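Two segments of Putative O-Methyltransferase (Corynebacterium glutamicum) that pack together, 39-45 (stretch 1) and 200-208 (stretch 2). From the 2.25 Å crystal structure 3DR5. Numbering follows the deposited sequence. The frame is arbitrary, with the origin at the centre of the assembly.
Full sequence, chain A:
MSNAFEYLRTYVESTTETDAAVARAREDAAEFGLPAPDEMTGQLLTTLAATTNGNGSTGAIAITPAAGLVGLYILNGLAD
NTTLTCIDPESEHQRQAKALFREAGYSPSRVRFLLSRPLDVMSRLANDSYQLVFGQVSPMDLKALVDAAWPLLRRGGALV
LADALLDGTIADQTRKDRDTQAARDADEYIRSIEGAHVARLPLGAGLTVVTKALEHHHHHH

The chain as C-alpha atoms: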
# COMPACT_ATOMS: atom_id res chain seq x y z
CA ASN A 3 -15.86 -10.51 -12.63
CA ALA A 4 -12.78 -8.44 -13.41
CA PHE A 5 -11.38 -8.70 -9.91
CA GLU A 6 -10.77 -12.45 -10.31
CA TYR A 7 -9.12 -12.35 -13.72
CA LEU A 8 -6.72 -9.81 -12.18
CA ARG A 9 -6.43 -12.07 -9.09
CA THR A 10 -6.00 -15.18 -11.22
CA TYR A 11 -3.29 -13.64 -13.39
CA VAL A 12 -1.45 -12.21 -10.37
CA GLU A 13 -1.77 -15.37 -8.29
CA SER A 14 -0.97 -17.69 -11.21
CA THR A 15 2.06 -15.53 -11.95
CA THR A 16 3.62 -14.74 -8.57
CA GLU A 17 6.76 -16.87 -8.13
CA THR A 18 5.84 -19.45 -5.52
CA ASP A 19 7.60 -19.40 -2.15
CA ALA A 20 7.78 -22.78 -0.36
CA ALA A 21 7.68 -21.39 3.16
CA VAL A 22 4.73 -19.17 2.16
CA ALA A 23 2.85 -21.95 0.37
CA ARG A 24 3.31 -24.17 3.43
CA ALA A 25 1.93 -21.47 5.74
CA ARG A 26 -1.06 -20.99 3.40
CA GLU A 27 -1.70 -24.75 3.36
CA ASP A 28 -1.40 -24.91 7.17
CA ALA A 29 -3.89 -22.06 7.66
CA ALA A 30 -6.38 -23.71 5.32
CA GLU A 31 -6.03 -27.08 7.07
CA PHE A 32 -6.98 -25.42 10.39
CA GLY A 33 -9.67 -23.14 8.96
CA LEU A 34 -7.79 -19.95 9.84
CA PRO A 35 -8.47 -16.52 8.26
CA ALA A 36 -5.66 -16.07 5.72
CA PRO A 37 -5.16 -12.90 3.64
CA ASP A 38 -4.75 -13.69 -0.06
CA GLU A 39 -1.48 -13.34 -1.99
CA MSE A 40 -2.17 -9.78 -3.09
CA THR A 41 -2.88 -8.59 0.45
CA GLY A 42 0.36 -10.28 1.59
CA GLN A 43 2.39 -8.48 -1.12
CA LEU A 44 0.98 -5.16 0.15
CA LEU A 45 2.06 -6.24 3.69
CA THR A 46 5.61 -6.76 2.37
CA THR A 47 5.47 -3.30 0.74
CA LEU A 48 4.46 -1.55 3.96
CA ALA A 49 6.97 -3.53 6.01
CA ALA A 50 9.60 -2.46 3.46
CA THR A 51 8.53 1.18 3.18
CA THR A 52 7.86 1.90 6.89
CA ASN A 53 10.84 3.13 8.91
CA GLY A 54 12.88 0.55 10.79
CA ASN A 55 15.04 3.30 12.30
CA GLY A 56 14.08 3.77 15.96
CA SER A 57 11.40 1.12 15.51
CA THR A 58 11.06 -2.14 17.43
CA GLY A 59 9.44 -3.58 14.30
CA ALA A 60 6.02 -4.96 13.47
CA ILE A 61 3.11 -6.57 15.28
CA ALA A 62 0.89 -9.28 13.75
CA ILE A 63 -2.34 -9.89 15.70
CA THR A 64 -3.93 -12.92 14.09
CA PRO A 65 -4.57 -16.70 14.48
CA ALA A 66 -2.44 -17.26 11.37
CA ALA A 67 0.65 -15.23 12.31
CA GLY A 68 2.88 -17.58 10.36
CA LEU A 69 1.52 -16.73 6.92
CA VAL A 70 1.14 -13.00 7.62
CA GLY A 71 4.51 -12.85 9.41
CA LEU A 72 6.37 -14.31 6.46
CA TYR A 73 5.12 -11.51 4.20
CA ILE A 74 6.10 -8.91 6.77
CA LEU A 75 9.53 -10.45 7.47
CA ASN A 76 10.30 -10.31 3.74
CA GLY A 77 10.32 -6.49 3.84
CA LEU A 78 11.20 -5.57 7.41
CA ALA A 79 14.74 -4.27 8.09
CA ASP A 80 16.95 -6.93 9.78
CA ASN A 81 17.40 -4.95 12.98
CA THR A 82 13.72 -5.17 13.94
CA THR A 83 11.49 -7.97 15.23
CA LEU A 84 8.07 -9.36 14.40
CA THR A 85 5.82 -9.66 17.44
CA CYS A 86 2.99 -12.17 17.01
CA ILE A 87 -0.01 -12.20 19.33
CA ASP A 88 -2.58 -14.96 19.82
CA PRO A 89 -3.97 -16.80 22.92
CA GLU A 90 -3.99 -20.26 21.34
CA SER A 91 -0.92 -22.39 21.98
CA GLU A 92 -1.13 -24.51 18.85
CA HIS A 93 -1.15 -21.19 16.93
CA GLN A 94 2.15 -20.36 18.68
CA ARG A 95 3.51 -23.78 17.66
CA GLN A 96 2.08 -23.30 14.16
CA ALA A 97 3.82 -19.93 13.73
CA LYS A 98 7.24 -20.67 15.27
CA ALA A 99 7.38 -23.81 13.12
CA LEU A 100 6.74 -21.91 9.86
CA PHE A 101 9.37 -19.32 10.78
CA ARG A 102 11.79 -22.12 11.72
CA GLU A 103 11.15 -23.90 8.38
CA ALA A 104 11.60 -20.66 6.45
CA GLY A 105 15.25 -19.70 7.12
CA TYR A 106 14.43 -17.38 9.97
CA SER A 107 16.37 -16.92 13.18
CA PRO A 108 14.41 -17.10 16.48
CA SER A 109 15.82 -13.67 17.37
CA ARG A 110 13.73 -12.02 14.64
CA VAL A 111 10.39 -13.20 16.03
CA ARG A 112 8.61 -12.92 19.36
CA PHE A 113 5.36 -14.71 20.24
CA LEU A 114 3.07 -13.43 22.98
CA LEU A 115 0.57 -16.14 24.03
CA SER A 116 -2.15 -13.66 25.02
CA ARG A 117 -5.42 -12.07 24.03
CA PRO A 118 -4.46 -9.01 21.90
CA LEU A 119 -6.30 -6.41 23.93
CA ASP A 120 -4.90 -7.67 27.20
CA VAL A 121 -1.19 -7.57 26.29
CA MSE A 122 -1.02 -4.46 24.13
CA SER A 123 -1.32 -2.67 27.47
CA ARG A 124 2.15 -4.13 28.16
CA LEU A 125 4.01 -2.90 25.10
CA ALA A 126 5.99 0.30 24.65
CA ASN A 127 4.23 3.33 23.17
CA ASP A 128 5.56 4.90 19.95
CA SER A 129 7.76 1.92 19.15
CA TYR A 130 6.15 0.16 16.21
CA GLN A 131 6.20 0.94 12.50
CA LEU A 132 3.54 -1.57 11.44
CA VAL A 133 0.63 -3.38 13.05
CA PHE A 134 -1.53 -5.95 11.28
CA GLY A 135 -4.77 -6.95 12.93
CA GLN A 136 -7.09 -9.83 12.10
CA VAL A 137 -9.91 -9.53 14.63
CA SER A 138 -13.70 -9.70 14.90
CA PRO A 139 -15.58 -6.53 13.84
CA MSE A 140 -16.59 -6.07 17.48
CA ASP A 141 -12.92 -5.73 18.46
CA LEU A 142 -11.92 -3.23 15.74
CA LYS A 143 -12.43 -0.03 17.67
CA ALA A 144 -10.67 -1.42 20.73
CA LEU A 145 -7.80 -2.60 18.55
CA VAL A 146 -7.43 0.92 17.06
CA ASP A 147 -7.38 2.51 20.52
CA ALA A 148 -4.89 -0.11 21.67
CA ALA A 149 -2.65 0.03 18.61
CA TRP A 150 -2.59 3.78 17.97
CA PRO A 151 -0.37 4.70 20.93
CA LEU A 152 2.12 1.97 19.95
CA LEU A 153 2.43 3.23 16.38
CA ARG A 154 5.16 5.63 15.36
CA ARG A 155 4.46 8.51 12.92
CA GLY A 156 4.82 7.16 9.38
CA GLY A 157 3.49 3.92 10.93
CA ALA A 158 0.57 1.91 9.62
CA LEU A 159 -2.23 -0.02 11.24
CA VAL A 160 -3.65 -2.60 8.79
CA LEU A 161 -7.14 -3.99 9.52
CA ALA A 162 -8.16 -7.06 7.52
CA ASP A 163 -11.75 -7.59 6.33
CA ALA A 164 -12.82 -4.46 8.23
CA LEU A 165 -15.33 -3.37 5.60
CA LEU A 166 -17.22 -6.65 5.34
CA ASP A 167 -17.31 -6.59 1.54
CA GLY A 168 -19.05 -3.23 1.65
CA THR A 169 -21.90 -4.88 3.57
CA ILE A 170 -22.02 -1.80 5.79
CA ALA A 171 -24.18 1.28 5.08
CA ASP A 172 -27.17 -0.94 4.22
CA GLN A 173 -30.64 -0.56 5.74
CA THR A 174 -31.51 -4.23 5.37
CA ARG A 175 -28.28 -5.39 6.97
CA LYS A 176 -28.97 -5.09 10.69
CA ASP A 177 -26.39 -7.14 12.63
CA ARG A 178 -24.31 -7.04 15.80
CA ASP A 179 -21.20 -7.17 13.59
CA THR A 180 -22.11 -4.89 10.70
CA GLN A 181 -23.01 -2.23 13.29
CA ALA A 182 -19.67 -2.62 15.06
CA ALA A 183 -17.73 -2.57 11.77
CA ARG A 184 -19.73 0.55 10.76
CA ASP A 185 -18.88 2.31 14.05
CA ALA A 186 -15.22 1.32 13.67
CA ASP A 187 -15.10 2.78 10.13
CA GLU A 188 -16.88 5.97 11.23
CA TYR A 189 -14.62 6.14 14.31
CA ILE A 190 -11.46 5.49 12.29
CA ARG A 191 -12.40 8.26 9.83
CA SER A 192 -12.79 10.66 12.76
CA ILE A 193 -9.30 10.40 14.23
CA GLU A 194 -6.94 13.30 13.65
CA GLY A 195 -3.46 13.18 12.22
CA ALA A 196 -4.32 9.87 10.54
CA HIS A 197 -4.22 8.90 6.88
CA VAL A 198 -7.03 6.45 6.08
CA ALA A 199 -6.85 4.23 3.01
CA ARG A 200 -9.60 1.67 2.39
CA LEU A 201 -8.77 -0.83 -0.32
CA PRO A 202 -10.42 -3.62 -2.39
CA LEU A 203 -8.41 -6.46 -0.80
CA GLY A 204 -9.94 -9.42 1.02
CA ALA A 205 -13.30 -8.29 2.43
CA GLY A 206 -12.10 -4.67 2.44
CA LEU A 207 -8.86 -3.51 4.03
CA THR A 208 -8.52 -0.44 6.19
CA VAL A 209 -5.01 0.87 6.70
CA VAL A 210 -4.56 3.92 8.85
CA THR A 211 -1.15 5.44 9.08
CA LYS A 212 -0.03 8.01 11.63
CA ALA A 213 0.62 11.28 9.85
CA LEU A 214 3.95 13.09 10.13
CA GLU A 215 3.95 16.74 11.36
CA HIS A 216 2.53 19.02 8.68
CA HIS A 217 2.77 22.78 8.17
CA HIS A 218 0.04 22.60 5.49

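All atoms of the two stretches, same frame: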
# COMPACT_ATOMS: atom_id res chain seq x y z
N GLU A 39 -2.82 -13.70 -1.54
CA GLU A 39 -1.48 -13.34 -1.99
C GLU A 39 -1.25 -11.86 -2.24
O GLU A 39 -0.18 -11.34 -1.94
CB GLU A 39 -1.12 -14.14 -3.24
CG GLU A 39 0.21 -13.76 -3.89
CD GLU A 39 1.41 -13.99 -2.99
OE1 GLU A 39 1.41 -15.00 -2.25
OE2 GLU A 39 2.36 -13.18 -3.02
N MSE A 40 -2.27 -11.19 -2.78
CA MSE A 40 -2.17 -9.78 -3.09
C MSE A 40 -2.11 -8.92 -1.82
O MSE A 40 -1.37 -7.93 -1.77
CB MSE A 40 -3.34 -9.34 -3.99
CG MSE A 40 -3.18 -9.71 -5.47
SE MSE A 40 -4.62 -8.98 -6.60
CE MSE A 40 -4.40 -10.05 -8.17
N THR A 41 -2.88 -9.31 -0.81
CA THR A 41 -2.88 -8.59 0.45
C THR A 41 -1.51 -8.79 1.12
O THR A 41 -0.97 -7.87 1.72
CB THR A 41 -4.00 -9.11 1.37
OG1 THR A 41 -5.27 -8.89 0.73
CG2 THR A 41 -3.98 -8.38 2.72
N GLY A 42 -0.95 -10.00 1.01
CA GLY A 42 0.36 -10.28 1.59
C GLY A 42 1.45 -9.44 0.94
O GLY A 42 2.33 -8.92 1.64
N GLN A 43 1.41 -9.29 -0.39
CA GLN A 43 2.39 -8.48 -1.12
C GLN A 43 2.34 -7.03 -0.60
O GLN A 43 3.38 -6.40 -0.39
CB GLN A 43 2.12 -8.55 -2.64
CG GLN A 43 2.47 -9.92 -3.24
CD GLN A 43 2.07 -10.05 -4.70
OE1 GLN A 43 1.77 -9.06 -5.37
NE2 GLN A 43 2.06 -11.29 -5.20
N LEU A 44 1.13 -6.51 -0.39
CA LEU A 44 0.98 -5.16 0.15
C LEU A 44 1.58 -5.12 1.57
O LEU A 44 2.14 -4.09 1.98
CB LEU A 44 -0.50 -4.74 0.21
CG LEU A 44 -0.72 -3.41 0.96
CD1 LEU A 44 0.10 -2.30 0.30
CD2 LEU A 44 -2.21 -3.05 0.96
N LEU A 45 1.48 -6.21 2.33
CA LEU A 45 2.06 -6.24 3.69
C LEU A 45 3.59 -6.13 3.57
O LEU A 45 4.24 -5.44 4.35
CB LEU A 45 1.65 -7.52 4.45
CG LEU A 45 0.16 -7.58 4.83
CD1 LEU A 45 -0.12 -8.86 5.62
CD2 LEU A 45 -0.23 -6.35 5.65
N ARG A 200 -8.74 2.84 2.34
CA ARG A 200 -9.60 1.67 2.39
C ARG A 200 -9.54 1.07 0.99
O ARG A 200 -9.96 1.68 0.00
CB ARG A 200 -11.00 2.10 2.84
CG ARG A 200 -11.01 2.43 4.35
CD ARG A 200 -12.33 3.02 4.80
NE ARG A 200 -12.59 4.29 4.14
CZ ARG A 200 -13.81 4.80 3.97
NH1 ARG A 200 -14.87 4.14 4.41
NH2 ARG A 200 -13.95 5.95 3.32
N LEU A 201 -9.03 -0.15 0.93
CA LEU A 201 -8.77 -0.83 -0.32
C LEU A 201 -9.55 -2.10 -0.63
O LEU A 201 -10.00 -2.79 0.28
CB LEU A 201 -7.26 -1.09 -0.36
CG LEU A 201 -6.40 0.11 0.13
CD1 LEU A 201 -4.94 -0.32 0.34
CD2 LEU A 201 -6.50 1.27 -0.87
N PRO A 202 -9.70 -2.43 -1.93
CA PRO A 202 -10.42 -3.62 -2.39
C PRO A 202 -9.66 -4.94 -2.25
O PRO A 202 -9.54 -5.69 -3.21
CB PRO A 202 -10.73 -3.29 -3.84
CG PRO A 202 -9.49 -2.56 -4.27
CD PRO A 202 -9.21 -1.63 -3.07
N LEU A 203 -9.15 -5.22 -1.06
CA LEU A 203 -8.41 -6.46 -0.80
C LEU A 203 -9.15 -7.26 0.27
O LEU A 203 -9.63 -6.70 1.25
CB LEU A 203 -6.98 -6.14 -0.35
CG LEU A 203 -6.02 -5.64 -1.43
CD1 LEU A 203 -4.86 -4.90 -0.76
CD2 LEU A 203 -5.52 -6.81 -2.28
N GLY A 204 -9.22 -8.58 0.08
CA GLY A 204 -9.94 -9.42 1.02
C GLY A 204 -11.38 -8.91 1.07
O GLY A 204 -11.99 -8.64 0.03
N ALA A 205 -11.94 -8.79 2.27
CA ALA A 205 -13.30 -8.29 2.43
C ALA A 205 -13.30 -6.77 2.64
O ALA A 205 -14.27 -6.20 3.13
CB ALA A 205 -13.99 -8.99 3.61
N GLY A 206 -12.20 -6.11 2.27
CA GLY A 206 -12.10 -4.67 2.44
C GLY A 206 -11.11 -4.33 3.53
O GLY A 206 -11.39 -4.48 4.72
N LEU A 207 -9.94 -3.84 3.12
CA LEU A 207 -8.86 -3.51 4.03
C LEU A 207 -8.81 -2.06 4.44
O LEU A 207 -8.94 -1.17 3.61
CB LEU A 207 -7.54 -3.90 3.35
CG LEU A 207 -6.21 -3.79 4.09
CD1 LEU A 207 -6.08 -4.96 5.06
CD2 LEU A 207 -5.05 -3.82 3.10
N THR A 208 -8.64 -1.81 5.73
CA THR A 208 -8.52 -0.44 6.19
C THR A 208 -7.12 -0.27 6.77
O THR A 208 -6.73 -0.97 7.72
CB THR A 208 -9.53 -0.06 7.30
OG1 THR A 208 -10.86 -0.25 6.82
CG2 THR A 208 -9.35 1.40 7.69

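Contact between a helix (39-45) and a strand-loop-strand segment (200-208), made by side-chain packing with no hydrogen bond across it. The two stretches bury 264 Å² between them, both sides summed, and L203, T41 and L44 cover the most. L203, in the loop between the strands, points its CA-to-CB bond toward the helix and reaches three of its residues. Its CD2 lies 3.8 Å from CB of selenomethionine M40, its CB 3.4 Å from T41 OG1, and its CD1 3.7 Å from L44 CD2. The branched end of leucine suits this place, since its two methyls meet successive turns of the helix. L44, one turn after M40, also points its CA-to-CB bond toward the other stretch. With chi1 t and chi2 p, its CD2 becomes a shared point of contact, 3.6 Å from L207 CD2 and 3.9 Å from L201 CD1 besides the L203 methyl. L201 and L207 lie on strands with their CA-to-CB bonds toward the helix; with loop residue L203 they make three leucines that touch one methyl of L44. T41 stands where the backbones come nearest, T41 CA lying 6.1 Å from L203 CA. Its CB is set sideways, and the small side chain lies beside L203 with OG1 against the L203 CB; OG1, whose hydrogen bond is to a residue just outside the stretches, needs no polar partner here. M40 starts toward L203, but its selenium end leads away, leaving CB to make the contact. The loop is held in shape by a type II' turn from L203 to G206, closed by G206 N to L203 O (2.8 Å), while L201 and L207 pair through L201 N to L207 O (2.9 Å) and L207 N to L201 O (3.0 Å). Glycine suits G204, with its positive phi, and G206, where a CB would jam against the preceding carbonyl O.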